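Local coordinates for protein carbohydrate oxidase (Microdochium nivale, PDB 3RJA) that oxidises the C1 hydroxyl of mono-, oligo- and polysaccharides to the corresponding lactones with the help of FAD, passing the electrons to oxygen to give hydrogen peroxide, at residues E27-R32 and T312-E317; S192-V197 and K452-F457; K221-A226 and F337-F342. All blocks are in the same frame, centred on the assembly; numbering follows the deposited sequence. Where two conformers were deposited one is given.

Contact 1 (E27-R32 and T312-E317); sequences EPFNIR and TPQPVE. With FAD (flavin-adenine dinucleotide), chain B; SO4 (sulfate ion), chain J.
Phe29 and Ile31 bond Glu317 from either side of Asn30, making a single parallel-type bridge between two loops at the flavin methyls. Glu317 N donates to Phe29 O at 2.9 Å, and Ile31 N returns a bond to Glu317 O. The Phe29 side chain leaves CB with CG anti to the backbone N (chi1 169°), which sets CG beside the carbonyl carbon. CG and CD2 pass beneath the flavin methyl C8M, and CE2 comes closest to it at 3.4 Å, the methyl lying over one ring face toward the rim. Round the other side, CD1 and CE1 turn to Pro315 O, near the ring plane, with CE1 at 3.4 Å. The tip, CZ, touches Glu317 CD at 3.5 Å; the two side chains lie side by side, ring and carboxylate planes 56° apart. Glu317 OE1 is itself held by Arg391 and Tyr389, and both Phe29 and Glu317 touch the bound substrate analogue. An alanine at Phe29 would probably leave the flavin methyl C8M without its ring support and the Glu317 carboxylate without the neighbour along its flank. Farther from the flavin, Val316 packs crosswise on Ile31, their CG2 methyls 3.6 Å apart.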
loop_
_atom_site.group_PDB
_atom_site.type_symbol
_atom_site.label_atom_id
_atom_site.label_comp_id
_atom_site.label_asym_id
_atom_site.label_seq_id
_atom_site.Cartn_x
_atom_site.Cartn_y
_atom_site.Cartn_z
ATOM N N GLU A 27 4.340 19.093 3.470
ATOM C CA GLU A 27 5.431 18.243 3.925
ATOM C C GLU A 27 5.186 16.790 3.472
ATOM O O GLU A 27 4.156 16.203 3.828
ATOM C CB GLU A 27 5.546 18.310 5.464
ATOM C CG GLU A 27 6.727 17.504 6.054
ATOM C CD GLU A 27 6.790 17.588 7.586
ATOM O OE1 GLU A 27 5.735 17.456 8.253
ATOM O OE2 GLU A 27 7.909 17.793 8.112
ATOM N N PRO A 28 6.110 16.209 2.692
ATOM C CA PRO A 28 5.965 14.781 2.250
ATOM C C PRO A 28 6.221 13.831 3.401
ATOM O O PRO A 28 6.968 14.198 4.335
ATOM C CB PRO A 28 7.110 14.604 1.266
ATOM C CG PRO A 28 8.210 15.623 1.769
ATOM C CD PRO A 28 7.413 16.799 2.300
ATOM N N PHE A 29 5.683 12.608 3.334
ATOM C CA PHE A 29 6.106 11.576 4.283
ATOM C C PHE A 29 7.609 11.257 4.075
ATOM O O PHE A 29 8.354 11.075 5.040
ATOM C CB PHE A 29 5.242 10.290 4.166
ATOM C CG PHE A 29 5.810 9.104 4.929
ATOM C CD1 PHE A 29 5.790 9.080 6.342
ATOM C CD2 PHE A 29 6.373 8.029 4.251
ATOM C CE1 PHE A 29 6.328 7.987 7.044
ATOM C CE2 PHE A 29 6.935 6.911 4.955
ATOM C CZ PHE A 29 6.905 6.885 6.325
ATOM N N ASN A 30 8.018 11.139 2.809
ATOM C CA ASN A 30 9.410 10.904 2.421
ATOM C C ASN A 30 10.088 12.252 2.143
ATOM O O ASN A 30 9.947 12.831 1.036
ATOM C CB ASN A 30 9.516 9.995 1.178
ATOM C CG ASN A 30 10.927 9.441 0.997
ATOM O OD1 ASN A 30 11.846 9.892 1.679
ATOM N ND2 ASN A 30 11.102 8.461 0.112
ATOM N N ILE A 31 10.804 12.763 3.143
ATOM C CA ILE A 31 11.436 14.085 3.015
ATOM C C ILE A 31 12.636 14.093 2.072
ATOM O O ILE A 31 13.164 15.156 1.743
ATOM C CB ILE A 31 11.817 14.683 4.366
ATOM C CG1 ILE A 31 12.851 13.783 5.082
ATOM C CG2 ILE A 31 10.549 14.984 5.158
ATOM C CD1 ILE A 31 13.609 14.492 6.190
ATOM N N ARG A 32 13.045 12.906 1.616
ATOM C CA ARG A 32 13.986 12.819 0.529
ATOM C C ARG A 32 13.382 13.455 -0.713
ATOM O O ARG A 32 14.106 13.824 -1.647
ATOM C CB ARG A 32 14.301 11.348 0.217
ATOM C CG ARG A 32 15.466 11.154 -0.756
ATOM C CD ARG A 32 15.824 9.689 -0.947
ATOM N NE ARG A 32 14.837 8.918 -1.708
ATOM C CZ ARG A 32 14.690 8.958 -3.032
ATOM N NH1 ARG A 32 13.781 8.189 -3.629
ATOM N NH2 ARG A 32 15.433 9.771 -3.767
ATOM N N THR A 312 -3.889 13.398 11.735
ATOM C CA THR A 312 -2.728 14.195 11.340
ATOM C C THR A 312 -1.699 13.229 10.716
ATOM O O THR A 312 -1.838 12.020 10.875
ATOM C CB THR A 312 -2.028 14.809 12.580
ATOM O OG1 THR A 312 -1.845 13.779 13.555
ATOM C CG2 THR A 312 -2.853 15.922 13.179
ATOM N N PRO A 313 -0.665 13.756 10.020
ATOM C CA PRO A 313 0.394 12.905 9.436
ATOM C C PRO A 313 1.187 12.163 10.517
ATOM O O PRO A 313 1.272 12.663 11.618
ATOM C CB PRO A 313 1.327 13.921 8.753
ATOM C CG PRO A 313 0.512 15.171 8.555
ATOM C CD PRO A 313 -0.449 15.193 9.727
ATOM N N GLN A 314 1.795 11.013 10.207
ATOM C CA GLN A 314 2.771 10.454 11.138
ATOM C C GLN A 314 4.130 11.121 10.923
ATOM O O GLN A 314 4.287 11.901 9.964
ATOM C CB GLN A 314 2.829 8.913 11.142
ATOM C CG GLN A 314 2.720 8.176 9.826
ATOM C CD GLN A 314 2.796 6.654 10.026
ATOM O OE1 GLN A 314 1.766 5.927 10.035
ATOM N NE2 GLN A 314 4.013 6.168 10.202
ATOM N N PRO A 315 5.095 10.878 11.838
ATOM C CA PRO A 315 6.419 11.484 11.655
ATOM C C PRO A 315 7.000 11.116 10.300
ATOM O O PRO A 315 6.767 10.009 9.798
ATOM C CB PRO A 315 7.260 10.881 12.802
ATOM C CG PRO A 315 6.201 10.544 13.906
ATOM C CD PRO A 315 4.960 10.156 13.125
ATOM N N VAL A 316 7.776 12.025 9.723
ATOM C CA VAL A 316 8.318 11.833 8.384
ATOM C C VAL A 316 9.537 10.965 8.486
ATOM O O VAL A 316 10.103 10.802 9.577
ATOM C CB VAL A 316 8.699 13.181 7.710
ATOM C CG1 VAL A 316 7.443 14.071 7.516
ATOM C CG2 VAL A 316 9.786 13.925 8.528
ATOM N N GLU A 317 9.934 10.401 7.343
ATOM C CA GLU A 317 11.117 9.566 7.264
ATOM C C GLU A 317 11.890 9.943 6.015
ATOM O O GLU A 317 11.388 10.677 5.151
ATOM C CB GLU A 317 10.736 8.066 7.237
ATOM C CG GLU A 317 9.917 7.630 8.464
ATOM C CD GLU A 317 9.572 6.124 8.487
ATOM O OE1 GLU A 317 10.153 5.311 7.734
ATOM O OE2 GLU A 317 8.677 5.763 9.252
HETATM P PA FAD B . -0.828 9.493 -1.140
HETATM O O1A FAD B . -1.715 10.590 -0.615
HETATM O O2A FAD B . 0.634 9.849 -1.237
HETATM O O5B FAD B . -1.351 9.054 -2.592
HETATM C C5B FAD B . -0.850 7.864 -3.191
HETATM C C4B FAD B . -1.315 7.820 -4.657
HETATM O O4B FAD B . -2.739 7.725 -4.706
HETATM C C3B FAD B . -0.938 9.077 -5.440
HETATM O O3B FAD B . -0.799 8.732 -6.820
HETATM C C2B FAD B . -2.198 9.922 -5.279
HETATM O O2B FAD B . -2.395 10.938 -6.234
HETATM C C1B FAD B . -3.268 8.843 -5.366
HETATM N N9A FAD B . -4.479 9.273 -4.674
HETATM C C8A FAD B . -4.591 9.820 -3.400
HETATM N N7A FAD B . -5.912 10.065 -3.186
HETATM C C5A FAD B . -6.612 9.670 -4.261
HETATM C C6A FAD B . -7.980 9.704 -4.550
HETATM N N6A FAD B . -8.868 10.182 -3.651
HETATM N N1A FAD B . -8.396 9.197 -5.770
HETATM C C2A FAD B . -7.476 8.715 -6.695
HETATM N N3A FAD B . -6.121 8.717 -6.429
HETATM C C4A FAD B . -5.713 9.181 -5.214
HETATM N N1 FAD B . 1.102 -0.700 2.085
HETATM C C2 FAD B . 0.459 -1.935 2.228
HETATM O O2 FAD B . -0.097 -2.493 1.274
HETATM N N3 FAD B . 0.415 -2.483 3.507
HETATM C C4 FAD B . 0.852 -1.859 4.660
HETATM O O4 FAD B . 0.668 -2.373 5.786
HETATM C C4X FAD B . 1.580 -0.569 4.450
HETATM N N5 FAD B . 2.056 0.099 5.487
HETATM C C5X FAD B . 2.635 1.338 5.342
HETATM C C6 FAD B . 3.056 2.082 6.475
HETATM C C7 FAD B . 3.513 3.380 6.349
HETATM C C7M FAD B . 3.983 4.173 7.586
HETATM C C8 FAD B . 3.438 4.012 5.085
HETATM C C8M FAD B . 3.903 5.442 4.901
HETATM C C9 FAD B . 3.094 3.281 3.958
HETATM C C9A FAD B . 2.663 1.943 4.063
HETATM N N10 FAD B . 2.169 1.217 2.952
HETATM C C10 FAD B . 1.702 -0.080 3.102
HETATM C "C1'" FAD B . 2.211 1.845 1.591
HETATM C "C2'" FAD B . 0.870 2.482 1.255
HETATM O "O2'" FAD B . -0.070 1.460 0.947
HETATM C "C3'" FAD B . 1.012 3.371 0.041
HETATM O "O3'" FAD B . 2.057 4.299 0.237
HETATM C "C4'" FAD B . -0.322 4.085 -0.235
HETATM O "O4'" FAD B . -0.397 4.402 -1.591
HETATM C "C5'" FAD B . -0.489 5.333 0.636
HETATM O "O5'" FAD B . -1.727 5.932 0.369
HETATM P P FAD B . -1.926 7.503 0.731
HETATM O O1P FAD B . -3.340 7.923 0.466
HETATM O O2P FAD B . -1.481 7.752 2.173
HETATM O O3P FAD B . -0.852 8.139 -0.270
HETATM S S SO4 J . 16.902 12.834 -5.395
HETATM O O1 SO4 J . 16.880 12.649 -3.943
HETATM O O2 SO4 J . 15.744 13.654 -5.787
HETATM O O3 SO4 J . 18.160 13.511 -5.757
HETATM O O4 SO4 J . 16.815 11.542 -6.089
#

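Contact 2 (S192-V197 and K452-F457); sequences SNFGIV and KLKAKF. With FAD (flavin-adenine dinucleotide), chain B.
The turn that leads into strand 196-206, and with it the adenine-binding edge of the FAD site, rests on the last turns of helix 447-457, within the berberine-like region. Phe194 has the largest share of this contact. Its ring lies between two groups: Asn193 CB sits over the centre of one face, and Leu453 CD2 covers the opposite face toward the rim, a CH-pi contact with CD2 3.9 Å from the ring centroid and 19° off the normal. At the ring edge, in plane, CE1 approaches Lys454 N at 3.6 Å, so the ring is lodged against the helix backbone as well as its side chains.

The second link is polar. Lys454 bends at chi2 (72°), and farther out CD and CE run past Asn193 O before NZ donates to that carbonyl at 2.8 Å, in its plane and on a lone pair. The ammonium also has long, weak ion pairs with Asp458 and Asp461, while Asn193 OD1 accepts from Val469 N. A buried backbone oxygen thus receives a charged donor. Separately, one water bridges the two backbones, donating to Phe194 O at 2.6 Å and to Phe457 O at 2.7 Å.

Just beyond the turn, Val197 pairs with the adenine: its N donates to FAD N1A at 2.9 Å and its O accepts from FAD N6A. Helix 181-190 flanks the contact, with Leu183 against Phe194 and Phe457; Ile196 bonds through its backbone to Val166 of strand 160-166 and packs on helix 46-58.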
loop_
_atom_site.group_PDB
_atom_site.type_symbol
_atom_site.label_atom_id
_atom_site.label_comp_id
_atom_site.label_asym_id
_atom_site.label_seq_id
_atom_site.Cartn_x
_atom_site.Cartn_y
_atom_site.Cartn_z
ATOM N N SER A 192 -5.343 5.649 -8.964
ATOM C CA SER A 192 -4.788 6.981 -9.114
ATOM C C SER A 192 -4.858 7.484 -10.552
ATOM O O SER A 192 -4.715 8.674 -10.788
ATOM C CB SER A 192 -3.332 7.014 -8.629
ATOM O OG SER A 192 -2.569 5.967 -9.215
ATOM N N ASN A 193 -5.016 6.554 -11.502
ATOM C CA ASN A 193 -5.043 6.863 -12.936
ATOM C C ASN A 193 -6.316 7.507 -13.501
ATOM O O ASN A 193 -6.253 8.179 -14.546
ATOM C CB ASN A 193 -4.689 5.592 -13.747
ATOM C CG ASN A 193 -3.232 5.290 -13.695
ATOM O OD1 ASN A 193 -2.431 6.010 -14.290
ATOM N ND2 ASN A 193 -2.850 4.255 -12.924
ATOM N N PHE A 194 -7.452 7.346 -12.816
ATOM C CA PHE A 194 -8.746 7.557 -13.490
ATOM C C PHE A 194 -9.634 8.681 -13.016
ATOM O O PHE A 194 -10.638 8.973 -13.660
ATOM C CB PHE A 194 -9.515 6.237 -13.568
ATOM C CG PHE A 194 -8.682 5.125 -14.183
ATOM C CD1 PHE A 194 -8.328 5.188 -15.533
ATOM C CD2 PHE A 194 -8.189 4.064 -13.384
ATOM C CE1 PHE A 194 -7.508 4.192 -16.116
ATOM C CE2 PHE A 194 -7.353 3.056 -13.961
ATOM C CZ PHE A 194 -7.031 3.128 -15.326
ATOM N N GLY A 195 -9.264 9.311 -11.901
ATOM C CA GLY A 195 -9.992 10.483 -11.391
ATOM C C GLY A 195 -9.620 10.665 -9.960
ATOM O O GLY A 195 -8.627 10.084 -9.506
ATOM N N ILE A 196 -10.396 11.459 -9.220
ATOM C CA ILE A 196 -10.144 11.603 -7.773
ATOM C C ILE A 196 -11.351 10.953 -7.077
ATOM O O ILE A 196 -12.500 11.423 -7.240
ATOM C CB ILE A 196 -9.941 13.074 -7.382
ATOM C CG1 ILE A 196 -8.739 13.636 -8.145
ATOM C CG2 ILE A 196 -9.789 13.229 -5.832
ATOM C CD1 ILE A 196 -8.494 15.118 -7.987
ATOM N N VAL A 197 -11.117 9.850 -6.373
ATOM C CA VAL A 197 -12.210 9.198 -5.649
ATOM C C VAL A 197 -12.645 10.129 -4.520
ATOM O O VAL A 197 -11.802 10.604 -3.730
ATOM C CB VAL A 197 -11.832 7.810 -5.079
ATOM C CG1 VAL A 197 -13.028 7.211 -4.250
ATOM C CG2 VAL A 197 -11.412 6.854 -6.226
ATOM N N LYS A 452 -6.019 1.430 -22.411
ATOM C CA LYS A 452 -7.276 1.735 -23.092
ATOM C C LYS A 452 -8.207 2.544 -22.166
ATOM O O LYS A 452 -8.746 3.593 -22.548
ATOM C CB LYS A 452 -7.956 0.436 -23.554
ATOM C CG LYS A 452 -7.114 -0.394 -24.546
ATOM C CD LYS A 452 -7.990 -1.266 -25.462
ATOM C CE LYS A 452 -7.163 -2.285 -26.225
ATOM N NZ LYS A 452 -8.025 -3.217 -27.037
ATOM N N LEU A 453 -8.394 2.048 -20.945
ATOM C CA LEU A 453 -9.253 2.736 -19.966
ATOM C C LEU A 453 -8.739 4.163 -19.655
ATOM O O LEU A 453 -9.520 5.082 -19.413
ATOM C CB LEU A 453 -9.331 1.911 -18.678
ATOM C CG LEU A 453 -10.422 2.270 -17.701
ATOM C CD1 LEU A 453 -11.799 1.864 -18.290
ATOM C CD2 LEU A 453 -10.145 1.502 -16.414
ATOM N N LYS A 454 -7.427 4.340 -19.683
ATOM C CA LYS A 454 -6.803 5.640 -19.503
ATOM C C LYS A 454 -7.161 6.594 -20.644
ATOM O O LYS A 454 -7.463 7.773 -20.402
ATOM C CB LYS A 454 -5.272 5.480 -19.413
ATOM C CG LYS A 454 -4.495 6.740 -19.061
ATOM C CD LYS A 454 -4.673 7.161 -17.580
ATOM C CE LYS A 454 -3.926 8.446 -17.327
ATOM N NZ LYS A 454 -3.926 8.853 -15.891
ATOM N N ALA A 455 -7.108 6.089 -21.883
ATOM C CA ALA A 455 -7.461 6.878 -23.069
ATOM C C ALA A 455 -8.940 7.275 -22.951
ATOM O O ALA A 455 -9.309 8.388 -23.309
ATOM C CB ALA A 455 -7.195 6.072 -24.395
ATOM N N LYS A 456 -9.772 6.377 -22.425
ATOM C CA LYS A 456 -11.187 6.694 -22.227
ATOM C C LYS A 456 -11.468 7.758 -21.146
ATOM O O LYS A 456 -12.276 8.667 -21.368
ATOM C CB LYS A 456 -11.992 5.446 -21.906
ATOM C CG LYS A 456 -13.514 5.738 -21.701
ATOM C CD LYS A 456 -14.366 4.475 -21.650
ATOM C CE LYS A 456 -15.804 4.835 -21.350
ATOM N NZ LYS A 456 -16.541 3.552 -21.072
ATOM N N PHE A 457 -10.840 7.621 -19.975
ATOM C CA PHE A 457 -11.177 8.481 -18.829
ATOM C C PHE A 457 -10.272 9.667 -18.590
ATOM O O PHE A 457 -10.733 10.683 -18.091
ATOM C CB PHE A 457 -11.369 7.653 -17.540
ATOM C CG PHE A 457 -12.671 6.916 -17.532
ATOM C CD1 PHE A 457 -13.867 7.610 -17.331
ATOM C CD2 PHE A 457 -12.717 5.549 -17.832
ATOM C CE1 PHE A 457 -15.106 6.938 -17.374
ATOM C CE2 PHE A 457 -13.938 4.863 -17.876
ATOM C CZ PHE A 457 -15.135 5.543 -17.657
HETATM P PA FAD B . -0.828 9.493 -1.140
HETATM O O1A FAD B . -1.715 10.590 -0.615
HETATM O O2A FAD B . 0.634 9.849 -1.237
HETATM O O5B FAD B . -1.351 9.054 -2.592
HETATM C C5B FAD B . -0.850 7.864 -3.191
HETATM C C4B FAD B . -1.315 7.820 -4.657
HETATM O O4B FAD B . -2.739 7.725 -4.706
HETATM C C3B FAD B . -0.938 9.077 -5.440
HETATM O O3B FAD B . -0.799 8.732 -6.820
HETATM C C2B FAD B . -2.198 9.922 -5.279
HETATM O O2B FAD B . -2.395 10.938 -6.234
HETATM C C1B FAD B . -3.268 8.843 -5.366
HETATM N N9A FAD B . -4.479 9.273 -4.674
HETATM C C8A FAD B . -4.591 9.820 -3.400
HETATM N N7A FAD B . -5.912 10.065 -3.186
HETATM C C5A FAD B . -6.612 9.670 -4.261
HETATM C C6A FAD B . -7.980 9.704 -4.550
HETATM N N6A FAD B . -8.868 10.182 -3.651
HETATM N N1A FAD B . -8.396 9.197 -5.770
HETATM C C2A FAD B . -7.476 8.715 -6.695
HETATM N N3A FAD B . -6.121 8.717 -6.429
HETATM C C4A FAD B . -5.713 9.181 -5.214
HETATM N N1 FAD B . 1.102 -0.700 2.085
HETATM C C2 FAD B . 0.459 -1.935 2.228
HETATM O O2 FAD B . -0.097 -2.493 1.274
HETATM N N3 FAD B . 0.415 -2.483 3.507
HETATM C C4 FAD B . 0.852 -1.859 4.660
HETATM O O4 FAD B . 0.668 -2.373 5.786
HETATM C C4X FAD B . 1.580 -0.569 4.450
HETATM N N5 FAD B . 2.056 0.099 5.487
HETATM C C5X FAD B . 2.635 1.338 5.342
HETATM C C6 FAD B . 3.056 2.082 6.475
HETATM C C7 FAD B . 3.513 3.380 6.349
HETATM C C7M FAD B . 3.983 4.173 7.586
HETATM C C8 FAD B . 3.438 4.012 5.085
HETATM C C8M FAD B . 3.903 5.442 4.901
HETATM C C9 FAD B . 3.094 3.281 3.958
HETATM C C9A FAD B . 2.663 1.943 4.063
HETATM N N10 FAD B . 2.169 1.217 2.952
HETATM C C10 FAD B . 1.702 -0.080 3.102
HETATM C "C1'" FAD B . 2.211 1.845 1.591
HETATM C "C2'" FAD B . 0.870 2.482 1.255
HETATM O "O2'" FAD B . -0.070 1.460 0.947
HETATM C "C3'" FAD B . 1.012 3.371 0.041
HETATM O "O3'" FAD B . 2.057 4.299 0.237
HETATM C "C4'" FAD B . -0.322 4.085 -0.235
HETATM O "O4'" FAD B . -0.397 4.402 -1.591
HETATM C "C5'" FAD B . -0.489 5.333 0.636
HETATM O "O5'" FAD B . -1.727 5.932 0.369
HETATM P P FAD B . -1.926 7.503 0.731
HETATM O O1P FAD B . -3.340 7.923 0.466
HETATM O O2P FAD B . -1.481 7.752 2.173
HETATM O O3P FAD B . -0.852 8.139 -0.270
HETATM O O HOH W 1 -10.901 10.951 -15.389
#

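Contact 3 (K221-A226 and F337-F342); sequences KNKTSA and FVDYYF. With NAG (2-acetamido-2-deoxy-beta-D-glucopyranose), chain C.
Lys223 and Phe342 slide past each other in opposite directions where the start of helix 223-239 meets helix 332-345. The Phe342 ring lies flat against the first turn of the opposing helix: Lys223 N stands over the centre of one face, and Asn222 C lies over the same face toward the rim, 3.5 Å from CZ. Ala226 CB sits near the ring plane at the edge, 3.8 Å from CE1. The ring's CD1 meets Lys223 CG at 3.8 Å.

Val338 also runs counter to Lys223. Its CG1, anti to the backbone N (chi1 171°), reaches Lys223 O at 3.5 Å and also touches Lys223 CG and Ala226 CB. Asp339 crosses the lysine at about a right angle instead. Lys223 NZ makes a salt bridge to Asp339 OD1 at 3.1 Å, arriving from above the carboxylate plane, and Asp343 takes the same ammonium as a second anionic partner. The aliphatic part of the lysine thus packs on Val338 and Phe342 while its charge is shared by two carboxylates.

Asn222 does double duty at the N-cap. Its OD1 accepts from Ser225 N at 3.0 Å, closing the first turn, and its ND2, in an Asn-X-Thr sequon, carries a covalently bound N-acetylglucosamine, so the glycan is rooted at a helix start that also backs the Phe342 ring.

Val338 also packs on Leu227 and Ile230 of helix 223-239. Tyr341 and Phe337 meet Tyr355 of strand 352-359 edge-to-face, and Phe337 and Tyr340 stack on Trp409 of helix 403-414.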
loop_
_atom_site.group_PDB
_atom_site.type_symbol
_atom_site.label_atom_id
_atom_site.label_comp_id
_atom_site.label_asym_id
_atom_site.label_seq_id
_atom_site.Cartn_x
_atom_site.Cartn_y
_atom_site.Cartn_z
ATOM N N LYS A 221 21.624 -18.183 11.176
ATOM C CA LYS A 221 22.952 -17.594 11.377
ATOM C C LYS A 221 23.821 -17.683 10.140
ATOM O O LYS A 221 24.888 -17.083 10.104
ATOM C CB LYS A 221 23.689 -18.275 12.551
ATOM C CG LYS A 221 22.942 -18.280 13.904
ATOM C CD LYS A 221 22.433 -16.885 14.252
ATOM C CE LYS A 221 21.971 -16.799 15.691
ATOM N NZ LYS A 221 21.173 -15.555 15.871
ATOM N N ASN A 222 23.385 -18.428 9.124
ATOM C CA ASN A 222 24.169 -18.530 7.897
ATOM C C ASN A 222 23.335 -18.797 6.655
ATOM O O ASN A 222 22.135 -19.080 6.751
ATOM C CB ASN A 222 25.273 -19.586 8.038
ATOM C CG ASN A 222 24.726 -20.977 8.348
ATOM O OD1 ASN A 222 23.739 -21.430 7.748
ATOM N ND2 ASN A 222 25.378 -21.669 9.285
ATOM N N LYS A 223 23.981 -18.700 5.498
ATOM C CA LYS A 223 23.325 -18.878 4.214
ATOM C C LYS A 223 22.513 -20.162 4.147
ATOM O O LYS A 223 21.357 -20.145 3.684
ATOM C CB LYS A 223 24.346 -18.832 3.063
ATOM C CG LYS A 223 24.865 -17.420 2.744
ATOM C CD LYS A 223 26.053 -17.539 1.798
ATOM C CE LYS A 223 26.821 -16.263 1.628
ATOM N NZ LYS A 223 27.388 -16.205 0.262
ATOM N N THR A 224 23.112 -21.267 4.609
ATOM C CA THR A 224 22.468 -22.579 4.489
ATOM C C THR A 224 21.153 -22.665 5.237
ATOM O O THR A 224 20.160 -23.085 4.635
ATOM C CB THR A 224 23.432 -23.766 4.795
ATOM O OG1 THR A 224 24.426 -23.796 3.772
ATOM C CG2 THR A 224 22.698 -25.111 4.757
ATOM N N SER A 225 21.144 -22.226 6.504
ATOM C CA SER A 225 19.928 -22.180 7.315
ATOM C C SER A 225 18.860 -21.269 6.691
ATOM O O SER A 225 17.661 -21.630 6.641
ATOM C CB SER A 225 20.253 -21.714 8.742
ATOM O OG SER A 225 21.246 -22.535 9.348
ATOM N N ALA A 226 19.284 -20.094 6.207
ATOM C CA ALA A 226 18.353 -19.146 5.587
ATOM C C ALA A 226 17.721 -19.712 4.307
ATOM O O ALA A 226 16.528 -19.515 4.054
ATOM C CB ALA A 226 19.058 -17.823 5.288
ATOM N N PHE A 337 19.372 -14.234 -3.544
ATOM C CA PHE A 337 18.835 -13.384 -2.477
ATOM C C PHE A 337 19.646 -13.543 -1.183
ATOM O O PHE A 337 20.063 -12.565 -0.574
ATOM C CB PHE A 337 17.350 -13.702 -2.223
ATOM C CG PHE A 337 16.743 -12.909 -1.092
ATOM C CD1 PHE A 337 16.821 -13.364 0.223
ATOM C CD2 PHE A 337 16.087 -11.723 -1.345
ATOM C CE1 PHE A 337 16.254 -12.645 1.282
ATOM C CE2 PHE A 337 15.519 -10.991 -0.289
ATOM C CZ PHE A 337 15.602 -11.458 1.016
ATOM N N VAL A 338 19.849 -14.794 -0.771
ATOM C CA VAL A 338 20.580 -15.128 0.454
ATOM C C VAL A 338 22.088 -14.787 0.379
ATOM O O VAL A 338 22.663 -14.359 1.387
ATOM C CB VAL A 338 20.313 -16.601 0.858
ATOM C CG1 VAL A 338 21.217 -17.047 2.007
ATOM C CG2 VAL A 338 18.805 -16.768 1.265
ATOM N N ASP A 339 22.706 -14.967 -0.801
ATOM C CA ASP A 339 24.103 -14.534 -1.029
ATOM C C ASP A 339 24.275 -13.037 -0.690
ATOM O O ASP A 339 25.148 -12.660 0.105
ATOM C CB ASP A 339 24.535 -14.823 -2.477
ATOM C CG ASP A 339 24.970 -16.291 -2.695
ATOM O OD1 ASP A 339 25.203 -17.041 -1.724
ATOM O OD2 ASP A 339 25.089 -16.694 -3.861
ATOM N N TYR A 340 23.396 -12.204 -1.268
ATOM C CA TYR A 340 23.398 -10.759 -1.051
ATOM C C TYR A 340 23.071 -10.418 0.397
ATOM O O TYR A 340 23.709 -9.577 1.004
ATOM C CB TYR A 340 22.349 -10.130 -1.986
ATOM C CG TYR A 340 22.550 -8.658 -2.284
ATOM C CD1 TYR A 340 22.002 -7.673 -1.465
ATOM C CD2 TYR A 340 23.288 -8.257 -3.398
ATOM C CE1 TYR A 340 22.187 -6.304 -1.755
ATOM C CE2 TYR A 340 23.460 -6.916 -3.711
ATOM C CZ TYR A 340 22.905 -5.945 -2.882
ATOM O OH TYR A 340 23.099 -4.618 -3.187
ATOM N N TYR A 341 22.064 -11.089 0.948
ATOM C CA TYR A 341 21.666 -10.925 2.353
ATOM C C TYR A 341 22.915 -10.948 3.248
ATOM O O TYR A 341 23.141 -10.017 4.050
ATOM C CB TYR A 341 20.760 -12.098 2.722
ATOM C CG TYR A 341 19.976 -12.030 4.001
ATOM C CD1 TYR A 341 20.178 -11.014 4.965
ATOM C CD2 TYR A 341 19.008 -13.009 4.263
ATOM C CE1 TYR A 341 19.423 -10.989 6.155
ATOM C CE2 TYR A 341 18.273 -12.991 5.438
ATOM C CZ TYR A 341 18.473 -11.992 6.379
ATOM O OH TYR A 341 17.674 -11.998 7.505
ATOM N N PHE A 342 23.709 -12.014 3.103
ATOM C CA PHE A 342 24.859 -12.263 3.994
ATOM C C PHE A 342 26.143 -11.534 3.597
ATOM O O PHE A 342 26.838 -11.032 4.472
ATOM C CB PHE A 342 25.105 -13.774 4.223
ATOM C CG PHE A 342 24.125 -14.393 5.180
ATOM C CD1 PHE A 342 22.862 -14.808 4.733
ATOM C CD2 PHE A 342 24.433 -14.523 6.530
ATOM C CE1 PHE A 342 21.925 -15.350 5.620
ATOM C CE2 PHE A 342 23.495 -15.072 7.435
ATOM C CZ PHE A 342 22.245 -15.493 6.973
HETATM C C1 NAG C . 24.998 -23.005 9.656
HETATM C C2 NAG C . 26.257 -23.859 9.607
HETATM C C3 NAG C . 25.845 -25.309 9.727
HETATM C C4 NAG C . 25.054 -25.489 11.011
HETATM C C5 NAG C . 23.976 -24.414 11.215
HETATM C C6 NAG C . 23.530 -24.426 12.665
HETATM C C7 NAG C . 26.942 -24.419 7.331
HETATM C C8 NAG C . 27.827 -24.076 6.167
HETATM N N2 NAG C . 27.042 -23.640 8.405
HETATM O O3 NAG C . 26.977 -26.152 9.749
HETATM O O4 NAG C . 24.475 -26.772 10.942
HETATM O O5 NAG C . 24.450 -23.108 10.943
HETATM O O6 NAG C . 24.435 -25.237 13.373
HETATM O O7 NAG C . 26.172 -25.374 7.269
#

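Contacts 1 and 2 both touch FAD but at different ends, at the flavin methyls and at the adenine; their centres are 27 Å apart. Along the chain the first segments come in the order 27-32, 192-197, 221-226, and the second in the order 312-317, 337-342, 452-457, so contact 3 is nested within the loop closed by contact 2, whereas contact 1 crosses both. Contacts 2 and 3, 43 Å apart between centres, lie on opposite sides of the chain's centre. Contact 3 joins helices of the part with the eight-stranded sheet, whose strand 318-326 follows segment 312-317. Contacts 1 and 2 bring distant regions to one cofactor, while contact 3 lies away from it, centred 33 Å from contact 1.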